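Local coordinates for protein fatty acyl CoA synthetase FADD13 (FATTY-ACYL-CoA SYNTHETASE) (Mycobacterium tuberculosis, PDB 3R44) that belongs to the ANL superfamily of enzymes, pairing a large AMP-binding enzyme family region with a smaller C-terminal one, at residues N77-Y86 / P219-I230; V188-A198 / A316-G324. All blocks are in the same frame, centred on the assembly; numbering follows the deposited sequence. Where two conformers were deposited one is given.

Contact 1: N77-Y86 / P219-I230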
loop_
_atom_site.group_PDB
_atom_site.type_symbol
_atom_site.label_atom_id
_atom_site.label_comp_id
_atom_site.label_asym_id
_atom_site.label_seq_id
_atom_site.Cartn_x
_atom_site.Cartn_y
_atom_site.Cartn_z
ATOM N N ASN A 77 0.501 -15.346 -1.858
ATOM C CA ASN A 77 1.943 -15.130 -1.664
ATOM C C ASN A 77 2.687 -16.461 -1.813
ATOM O O ASN A 77 2.285 -17.504 -1.243
ATOM C CB ASN A 77 2.190 -14.590 -0.255
ATOM C CG ASN A 77 1.860 -13.138 -0.133
ATOM O OD1 ASN A 77 1.060 -12.594 -0.911
ATOM N ND2 ASN A 77 2.448 -12.493 0.858
ATOM N N SER A 78 3.795 -16.416 -2.534
ATOM C CA SER A 78 4.611 -17.600 -2.781
ATOM C C SER A 78 5.899 -17.137 -3.436
ATOM O O SER A 78 6.001 -15.990 -3.918
ATOM C CB SER A 78 3.892 -18.598 -3.724
ATOM O OG SER A 78 3.717 -18.012 -5.008
ATOM N N VAL A 79 6.887 -18.004 -3.425
ATOM C CA VAL A 79 8.111 -17.740 -4.132
ATOM C C VAL A 79 7.824 -17.675 -5.652
ATOM O O VAL A 79 8.484 -16.944 -6.395
ATOM C CB VAL A 79 9.194 -18.761 -3.770
ATOM C CG1 VAL A 79 8.896 -20.126 -4.432
ATOM C CG2 VAL A 79 10.610 -18.228 -4.124
ATOM N N GLU A 80 6.831 -18.407 -6.148
ATOM C CA GLU A 80 6.437 -18.244 -7.586
ATOM C C GLU A 80 5.963 -16.847 -7.954
ATOM O O GLU A 80 6.285 -16.327 -9.000
ATOM C CB GLU A 80 5.349 -19.226 -7.981
ATOM C CG GLU A 80 5.788 -20.684 -8.071
ATOM C CD GLU A 80 5.872 -21.426 -6.715
ATOM O OE1 GLU A 80 5.502 -20.896 -5.629
ATOM O OE2 GLU A 80 6.353 -22.565 -6.739
ATOM N N PHE A 81 5.166 -16.250 -7.095
ATOM C CA PHE A 81 4.712 -14.873 -7.256
ATOM C C PHE A 81 5.959 -14.003 -7.447
ATOM O O PHE A 81 6.066 -13.222 -8.434
ATOM C CB PHE A 81 3.909 -14.444 -6.028
ATOM C CG PHE A 81 3.089 -13.191 -6.187
ATOM C CD1 PHE A 81 1.754 -13.197 -5.775
ATOM C CD2 PHE A 81 3.618 -12.013 -6.634
ATOM C CE1 PHE A 81 0.939 -12.075 -5.887
ATOM C CE2 PHE A 81 2.797 -10.884 -6.769
ATOM C CZ PHE A 81 1.460 -10.936 -6.403
ATOM N N CYS A 82 6.918 -14.133 -6.529
ATOM C CA CYS A 82 8.128 -13.263 -6.583
ATOM C C CYS A 82 8.923 -13.542 -7.892
ATOM O O CYS A 82 9.402 -12.632 -8.559
ATOM C CB CYS A 82 9.042 -13.570 -5.428
ATOM S SG CYS A 82 8.339 -13.131 -3.851
ATOM N N CYS A 83 9.064 -14.819 -8.211
ATOM C CA CYS A 83 9.936 -15.217 -9.307
ATOM C C CYS A 83 9.246 -14.927 -10.628
ATOM O O CYS A 83 9.906 -14.700 -11.638
ATOM C CB CYS A 83 10.376 -16.651 -9.181
ATOM S SG CYS A 83 11.575 -16.833 -7.803
ATOM N N LEU A 84 7.908 -14.865 -10.617
ATOM C CA LEU A 84 7.167 -14.441 -11.850
ATOM C C LEU A 84 7.393 -12.976 -12.123
ATOM O O LEU A 84 7.555 -12.545 -13.294
ATOM C CB LEU A 84 5.666 -14.714 -11.777
ATOM C CG LEU A 84 5.381 -16.172 -12.125
ATOM C CD1 LEU A 84 3.967 -16.638 -11.629
ATOM C CD2 LEU A 84 5.568 -16.511 -13.623
ATOM N N PHE A 85 7.367 -12.210 -11.047
ATOM C CA PHE A 85 7.655 -10.810 -11.109
ATOM C C PHE A 85 9.101 -10.547 -11.625
ATOM O O PHE A 85 9.308 -9.735 -12.549
ATOM C CB PHE A 85 7.453 -10.145 -9.741
ATOM C CG PHE A 85 7.644 -8.672 -9.772
ATOM C CD1 PHE A 85 6.580 -7.810 -10.123
ATOM C CD2 PHE A 85 8.874 -8.120 -9.527
ATOM C CE1 PHE A 85 6.750 -6.400 -10.157
ATOM C CE2 PHE A 85 9.064 -6.696 -9.613
ATOM C CZ PHE A 85 7.991 -5.850 -9.914
ATOM N N TYR A 86 10.069 -11.202 -11.003
ATOM C CA TYR A 86 11.448 -11.123 -11.442
ATOM C C TYR A 86 11.674 -11.628 -12.875
ATOM O O TYR A 86 12.464 -11.039 -13.624
ATOM C CB TYR A 86 12.371 -11.859 -10.507
ATOM C CG TYR A 86 12.665 -11.130 -9.212
ATOM C CD1 TYR A 86 13.280 -9.865 -9.229
ATOM C CD2 TYR A 86 12.385 -11.706 -7.982
ATOM C CE1 TYR A 86 13.619 -9.195 -8.003
ATOM C CE2 TYR A 86 12.706 -11.064 -6.804
ATOM C CZ TYR A 86 13.299 -9.801 -6.823
ATOM O OH TYR A 86 13.656 -9.151 -5.681
ATOM N N PRO A 219 -0.163 -9.291 1.834
ATOM C CA PRO A 219 -0.197 -9.767 0.438
ATOM C C PRO A 219 0.766 -9.070 -0.498
ATOM O O PRO A 219 0.957 -7.846 -0.451
ATOM C CB PRO A 219 -1.640 -9.488 0.008
ATOM C CG PRO A 219 -2.408 -9.542 1.323
ATOM C CD PRO A 219 -1.488 -8.883 2.311
ATOM N N MET A 220 1.302 -9.840 -1.436
ATOM C CA MET A 220 2.286 -9.309 -2.344
ATOM C C MET A 220 1.718 -8.403 -3.398
ATOM O O MET A 220 2.484 -7.717 -4.101
ATOM C CB MET A 220 3.102 -10.424 -2.953
ATOM C CG MET A 220 4.113 -11.006 -1.962
ATOM S SD MET A 220 4.663 -12.643 -2.539
ATOM C CE MET A 220 5.756 -13.108 -1.157
ATOM N N PHE A 221 0.399 -8.366 -3.540
ATOM C CA PHE A 221 -0.168 -7.451 -4.494
ATOM C C PHE A 221 -0.261 -6.020 -3.958
ATOM O O PHE A 221 -0.798 -5.184 -4.652
ATOM C CB PHE A 221 -1.528 -7.929 -5.043
ATOM C CG PHE A 221 -2.558 -8.291 -3.958
ATOM C CD1 PHE A 221 -3.182 -7.295 -3.198
ATOM C CD2 PHE A 221 -2.858 -9.638 -3.677
ATOM C CE1 PHE A 221 -4.069 -7.623 -2.146
ATOM C CE2 PHE A 221 -3.760 -9.974 -2.660
ATOM C CZ PHE A 221 -4.378 -8.960 -1.893
ATOM N N HIS A 222 0.119 -5.774 -2.708
ATOM C CA HIS A 222 0.135 -4.430 -2.131
ATOM C C HIS A 222 1.492 -3.859 -2.545
ATOM O O HIS A 222 2.496 -4.550 -2.474
ATOM C CB HIS A 222 0.095 -4.427 -0.578
ATOM C CG HIS A 222 -1.216 -4.831 0.015
ATOM N ND1 HIS A 222 -2.407 -4.232 -0.338
ATOM C CD2 HIS A 222 -1.523 -5.751 0.965
ATOM C CE1 HIS A 222 -3.400 -4.798 0.331
ATOM N NE2 HIS A 222 -2.894 -5.732 1.116
ATOM N N VAL A 223 1.513 -2.598 -2.952
ATOM C CA VAL A 223 2.745 -1.994 -3.433
ATOM C C VAL A 223 3.853 -2.027 -2.430
ATOM O O VAL A 223 5.021 -2.247 -2.809
ATOM C CB VAL A 223 2.487 -0.570 -4.026
ATOM C CG1 VAL A 223 2.265 0.481 -2.887
ATOM C CG2 VAL A 223 3.625 -0.186 -4.888
ATOM N N ALA A 224 3.556 -1.861 -1.146
ATOM C CA ALA A 224 4.628 -1.853 -0.213
ATOM C C ALA A 224 5.225 -3.233 -0.019
ATOM O O ALA A 224 6.412 -3.336 0.287
ATOM C CB ALA A 224 4.204 -1.268 1.131
ATOM N N ALA A 225 4.447 -4.289 -0.227
ATOM C CA ALA A 225 4.978 -5.624 -0.061
ATOM C C ALA A 225 5.865 -5.908 -1.252
ATOM O O ALA A 225 6.915 -6.538 -1.134
ATOM C CB ALA A 225 3.848 -6.674 0.063
ATOM N N LEU A 226 5.479 -5.435 -2.443
ATOM C CA LEU A 226 6.327 -5.621 -3.589
ATOM C C LEU A 226 7.678 -4.916 -3.443
ATOM O O LEU A 226 8.740 -5.462 -3.739
ATOM C CB LEU A 226 5.588 -5.080 -4.833
ATOM C CG LEU A 226 6.184 -5.392 -6.155
ATOM C CD1 LEU A 226 6.703 -6.846 -6.095
ATOM C CD2 LEU A 226 5.083 -5.120 -7.286
ATOM N N THR A 227 7.633 -3.679 -3.024
ATOM C CA THR A 227 8.857 -2.919 -2.750
ATOM C C THR A 227 9.736 -3.632 -1.705
ATOM O O THR A 227 10.963 -3.684 -1.880
ATOM C CB THR A 227 8.485 -1.486 -2.388
ATOM O OG1 THR A 227 7.811 -0.908 -3.519
ATOM C CG2 THR A 227 9.730 -0.665 -2.034
ATOM N N THR A 228 9.125 -4.250 -0.672
ATOM C CA THR A 228 9.838 -5.042 0.351
ATOM C C THR A 228 10.558 -6.208 -0.259
ATOM O O THR A 228 11.702 -6.474 0.047
ATOM C CB THR A 228 8.880 -5.612 1.378
ATOM O OG1 THR A 228 8.245 -4.536 2.036
ATOM C CG2 THR A 228 9.547 -6.525 2.444
ATOM N N VAL A 229 9.910 -6.906 -1.162
ATOM C CA VAL A 229 10.574 -8.031 -1.837
ATOM C C VAL A 229 11.833 -7.549 -2.598
ATOM O O VAL A 229 12.913 -8.150 -2.554
ATOM C CB VAL A 229 9.576 -8.720 -2.777
ATOM C CG1 VAL A 229 10.274 -9.656 -3.841
ATOM C CG2 VAL A 229 8.434 -9.422 -1.980
ATOM N N ILE A 230 11.691 -6.462 -3.344
ATOM C CA ILE A 230 12.785 -5.900 -4.132
ATOM C C ILE A 230 13.931 -5.325 -3.256
ATOM O O ILE A 230 15.112 -5.555 -3.515
ATOM C CB ILE A 230 12.278 -4.788 -5.133
ATOM C CG1 ILE A 230 11.181 -5.337 -6.073
ATOM C CG2 ILE A 230 13.463 -4.186 -5.919
ATOM C CD1 ILE A 230 11.519 -6.628 -6.646
HETATM O O HOH W 1 13.539 -10.722 -3.195
#
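Two helix starts within the AMP-binding enzyme family region of this ANL-superfamily protein meet here: helix 79-91 and helix 223-235, with the beta turn 219-222 that leads into the second. Asn77, just before the first helix, meets Met220 of the turn. The helix axes run at 77° to each other and stay 11.4 Å apart at their closest, so side chains fill the gap. Met220 N donates to Asn77 OD1 at 2.8 Å, tilted somewhat from the amide plane. Asn77 ND2 is held by Leu218 O, so both ends of the amide are bonded and its rotation is fixed. Met220 fits between Asn77, Phe81 and Cys82. Its CB sits over the centre of one face of the Phe81 ring, 3.8 Å from the centroid, a CH-pi contact. Its SD makes an oblique Met-aromatic contact with the same ring. Beyond CG the chain is extended (chi2 162°, chi3 -177°), which carries CE to 3.7 Å from Cys82 SG. Ser78 caps helix 79-91 by accepting from Phe81 N. Further along, Leu226 CD1 stands over the centre of one face of the Phe85 ring, 3.9 Å from the centroid. The second Leu226 branch, CD2, lies against Phe85 CE1. Val229 CG1 packs on Cys82 SG. Ile230 CD1 reaches both Phe85 and Tyr86, and comes within 3.6 Å of Tyr86 CE1. Helix 18-28 packs on Tyr86 and Ile230. A water in the plane of the Tyr86 ring bridges the helices: it lies 2.9 Å from Tyr86 OH and donates to Val229 O at 2.7 Å.

Contact 2: V188-A198 / A316-G324. With HIS (histidine), chain B.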
loop_
_atom_site.group_PDB
_atom_site.type_symbol
_atom_site.label_atom_id
_atom_site.label_comp_id
_atom_site.label_asym_id
_atom_site.label_seq_id
_atom_site.Cartn_x
_atom_site.Cartn_y
_atom_site.Cartn_z
ATOM N N VAL A 188 -1.737 2.288 -12.100
ATOM C CA VAL A 188 -0.532 3.050 -11.790
ATOM C C VAL A 188 0.706 2.335 -12.394
ATOM O O VAL A 188 0.984 1.185 -12.023
ATOM C CB VAL A 188 -0.374 3.177 -10.282
ATOM C CG1 VAL A 188 0.955 3.893 -9.933
ATOM C CG2 VAL A 188 -1.577 3.917 -9.684
ATOM N N VAL A 189 1.394 2.968 -13.356
ATOM C CA VAL A 189 2.509 2.349 -14.073
ATOM C C VAL A 189 3.815 2.667 -13.366
ATOM O O VAL A 189 4.167 3.832 -13.242
ATOM C CB VAL A 189 2.612 2.812 -15.565
ATOM C CG1 VAL A 189 3.801 2.089 -16.275
ATOM C CG2 VAL A 189 1.235 2.585 -16.269
ATOM N N HIS A 190 4.500 1.644 -12.878
ATOM C CA HIS A 190 5.870 1.794 -12.365
ATOM C C HIS A 190 6.896 1.158 -13.303
ATOM O O HIS A 190 6.588 0.283 -14.079
ATOM C CB HIS A 190 5.996 1.269 -10.926
ATOM C CG HIS A 190 5.422 2.208 -9.907
ATOM N ND1 HIS A 190 6.059 3.377 -9.539
ATOM C CD2 HIS A 190 4.218 2.220 -9.274
ATOM C CE1 HIS A 190 5.282 4.051 -8.717
ATOM N NE2 HIS A 190 4.163 3.367 -8.528
ATOM N N THR A 191 8.127 1.610 -13.173
ATOM C CA THR A 191 9.217 1.240 -14.039
ATOM C C THR A 191 10.338 0.603 -13.190
ATOM O O THR A 191 10.244 0.490 -11.933
ATOM C CB THR A 191 9.787 2.475 -14.726
ATOM O OG1 THR A 191 10.268 3.380 -13.700
ATOM C CG2 THR A 191 8.716 3.128 -15.687
ATOM N N HIS A 192 11.350 0.071 -13.882
ATOM C CA HIS A 192 12.495 -0.501 -13.199
ATOM C C HIS A 192 13.116 0.643 -12.353
ATOM O O HIS A 192 13.524 0.438 -11.219
ATOM C CB HIS A 192 13.538 -1.077 -14.154
ATOM C CG HIS A 192 13.079 -2.301 -14.889
ATOM N ND1 HIS A 192 13.489 -3.581 -14.565
ATOM C CD2 HIS A 192 12.119 -2.446 -15.830
ATOM C CE1 HIS A 192 12.859 -4.451 -15.337
ATOM N NE2 HIS A 192 12.052 -3.788 -16.149
ATOM N N GLU A 193 13.179 1.836 -12.907
ATOM C CA GLU A 193 13.749 2.979 -12.208
ATOM C C GLU A 193 12.964 3.352 -10.970
ATOM O O GLU A 193 13.568 3.619 -9.946
ATOM C CB GLU A 193 13.849 4.204 -13.129
ATOM C CG GLU A 193 14.152 5.530 -12.416
ATOM C CD GLU A 193 14.295 6.704 -13.409
ATOM O OE1 GLU A 193 13.260 7.185 -13.909
ATOM O OE2 GLU A 193 15.426 7.115 -13.737
ATOM N N SER A 194 11.628 3.425 -11.067
ATOM C CA SER A 194 10.844 3.833 -9.884
ATOM C C SER A 194 10.882 2.823 -8.762
ATOM O O SER A 194 10.961 3.150 -7.608
ATOM C CB SER A 194 9.427 4.339 -10.314
ATOM O OG SER A 194 8.607 3.299 -10.868
ATOM N N VAL A 195 10.858 1.553 -9.126
ATOM C CA VAL A 195 10.903 0.468 -8.209
ATOM C C VAL A 195 12.269 0.443 -7.512
ATOM O O VAL A 195 12.380 0.288 -6.285
ATOM C CB VAL A 195 10.638 -0.863 -9.041
ATOM C CG1 VAL A 195 11.067 -2.082 -8.361
ATOM C CG2 VAL A 195 9.157 -0.925 -9.426
ATOM N N HIS A 196 13.313 0.576 -8.308
ATOM C CA HIS A 196 14.661 0.638 -7.756
ATOM C C HIS A 196 14.792 1.833 -6.796
ATOM O O HIS A 196 15.384 1.714 -5.725
ATOM C CB HIS A 196 15.677 0.752 -8.865
ATOM C CG HIS A 196 17.048 1.121 -8.390
ATOM N ND1 HIS A 196 17.546 2.409 -8.477
ATOM C CD2 HIS A 196 18.000 0.380 -7.778
ATOM C CE1 HIS A 196 18.765 2.430 -7.956
ATOM N NE2 HIS A 196 19.071 1.207 -7.542
ATOM N N SER A 197 14.249 2.975 -7.194
ATOM C CA SER A 197 14.346 4.174 -6.352
ATOM C C SER A 197 13.611 3.984 -5.035
ATOM O O SER A 197 14.099 4.373 -3.985
ATOM C CB SER A 197 13.819 5.377 -7.101
ATOM O OG SER A 197 14.746 5.732 -8.115
ATOM N N ALA A 198 12.454 3.363 -5.089
ATOM C CA ALA A 198 11.680 3.148 -3.904
ATOM C C ALA A 198 12.393 2.169 -3.022
ATOM O O ALA A 198 12.434 2.360 -1.818
ATOM C CB ALA A 198 10.273 2.594 -4.287
ATOM N N ALA A 316 2.690 6.449 2.329
ATOM C CA ALA A 316 3.026 6.164 0.913
ATOM C C ALA A 316 1.722 5.920 0.182
ATOM O O ALA A 316 0.683 5.756 0.841
ATOM C CB ALA A 316 3.920 4.944 0.838
ATOM N N LEU A 317 1.784 5.831 -1.142
ATOM C CA LEU A 317 0.618 5.644 -1.986
ATOM C C LEU A 317 1.049 4.625 -2.986
ATOM O O LEU A 317 2.235 4.481 -3.226
ATOM C CB LEU A 317 0.275 6.926 -2.743
ATOM C CG LEU A 317 -0.128 8.178 -1.995
ATOM C CD1 LEU A 317 -0.752 9.146 -3.032
ATOM C CD2 LEU A 317 -1.149 7.812 -0.920
ATOM N N THR A 318 0.119 4.018 -3.680
ATOM C CA THR A 318 0.463 3.286 -4.898
ATOM C C THR A 318 1.313 4.077 -5.900
ATOM O O THR A 318 2.305 3.556 -6.400
ATOM C CB THR A 318 -0.819 2.693 -5.535
ATOM O OG1 THR A 318 -1.478 1.915 -4.517
ATOM C CG2 THR A 318 -0.492 1.790 -6.709
ATOM N N GLU A 319 0.956 5.337 -6.119
ATOM C CA GLU A 319 1.647 6.239 -7.043
ATOM C C GLU A 319 3.093 6.526 -6.647
ATOM O O GLU A 319 3.881 6.948 -7.475
ATOM C CB GLU A 319 0.872 7.542 -7.160
ATOM C CG GLU A 319 -0.432 7.383 -7.946
ATOM C CD GLU A 319 -1.669 7.162 -7.055
ATOM O OE1 GLU A 319 -1.560 6.520 -5.948
ATOM O OE2 GLU A 319 -2.780 7.550 -7.527
ATOM N N SER A 320 3.417 6.357 -5.370
ATOM C CA SER A 320 4.798 6.558 -4.881
ATOM C C SER A 320 5.565 5.275 -4.634
ATOM O O SER A 320 6.623 5.266 -4.010
ATOM C CB SER A 320 4.783 7.438 -3.650
ATOM O OG SER A 320 4.303 6.715 -2.563
ATOM N N CYS A 321 5.041 4.178 -5.170
ATOM C CA CYS A 321 5.654 2.851 -5.079
ATOM C C CYS A 321 5.935 2.420 -3.679
ATOM O O CYS A 321 6.956 1.760 -3.427
ATOM C CB CYS A 321 6.975 2.790 -5.842
ATOM S SG CYS A 321 7.338 1.220 -6.575
ATOM N N GLY A 322 5.096 2.877 -2.769
ATOM C CA GLY A 322 5.293 2.565 -1.370
ATOM C C GLY A 322 6.335 3.386 -0.641
ATOM O O GLY A 322 6.672 3.059 0.485
ATOM N N GLY A 323 6.915 4.400 -1.281
ATOM C CA GLY A 323 7.823 5.314 -0.603
ATOM C C GLY A 323 7.139 6.622 -0.259
ATOM O O GLY A 323 6.031 6.918 -0.682
ATOM N N GLY A 324 7.801 7.464 0.477
ATOM C CA GLY A 324 7.206 8.755 0.757
ATOM C C GLY A 324 7.814 9.303 2.019
ATOM O O GLY A 324 8.888 9.921 1.943
HETATM N N HIS B . 19.708 4.282 -11.492
HETATM C CA HIS B . 19.143 3.030 -12.050
HETATM C C HIS B . 17.640 3.143 -12.175
HETATM O O HIS B . 17.008 3.024 -13.228
HETATM C CB HIS B . 19.559 1.853 -11.144
HETATM C CG HIS B . 18.728 0.620 -11.287
HETATM N ND1 HIS B . 19.212 -0.627 -10.927
HETATM C CD2 HIS B . 17.456 0.421 -11.738
HETATM C CE1 HIS B . 18.267 -1.534 -11.143
HETATM N NE2 HIS B . 17.192 -0.923 -11.622
HETATM O OXT HIS B . 16.987 3.369 -11.160
#
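Strand 186-191 turns directly into helix 192-205, and the loop 316-324 lies against both, its CA atoms nearest at Val188 with Glu319 and at Ala198 with Gly323. His190 and Cys321 meet at the centre. Cys321 SG sits over one face of the imidazole, 3.9 Å from the His190 ring centroid. Cys321 CB lies over the same face but nearer the rim, 3.6 Å from His190 CE1. His190 NE2 donates to Thr318 O at 2.8 Å, in the carbonyl plane of Thr318, with an N-H...O angle of 155°. Thr318 O also takes the N-H of Cys321, so two donors grip it. At the second ring nitrogen, His190 ND1 and Ser194 OG share a hydrogen bond of 2.9 Å. With both nitrogens bonded, the imidazole is fixed in its rotation.

The strand-to-helix junction holds a capping box: Ser194 N donates to Thr191 OG1, and Thr191 N donates to Ser194 OG. The contact joins the antiparallel sheet holding strand 186-191 to the loop between strands 310-316 and 324-327 of the large mixed sheet. That loop makes a type I' turn from Ser320 to Gly323.

Ala198 CB touches Cys321 CB at 3.7 Å. Earlier in the strand, Val188 CG2 meets Thr318 CG2 at 3.8 Å and the bent chain of Glu319, whose OE2 is hydrogen-bonded to Tyr376 OH. Elsewhere on the helix, the His196 ring has the bound histidine over one face, and His196 ND1 lies 2.9 Å from the ligand OXT.

How the contacts relate
The two contacts lie side by side in the AMP-binding enzyme family region, their centres about 14 Å apart, and their segments alternate along the chain. Helix 223-235 of contact 1 meets the loop 316-324 of contact 2. Thr227 OG1 and Cys321 O are 2.8 Å apart, probably hydrogen-bonded. Val223 packs on the same turn, with its CG2 3.7 Å from Cys321 CA. Ile230 of contact 1 touches Val195 of contact 2. Contact 2 supplies His192, Glu193 and His196 to the histidine pocket. Contact 1 stands nearby, with the Ile230 side chain about 8 Å from the ligand. Ile18, another pocket residue, touches Tyr86 and Ile230.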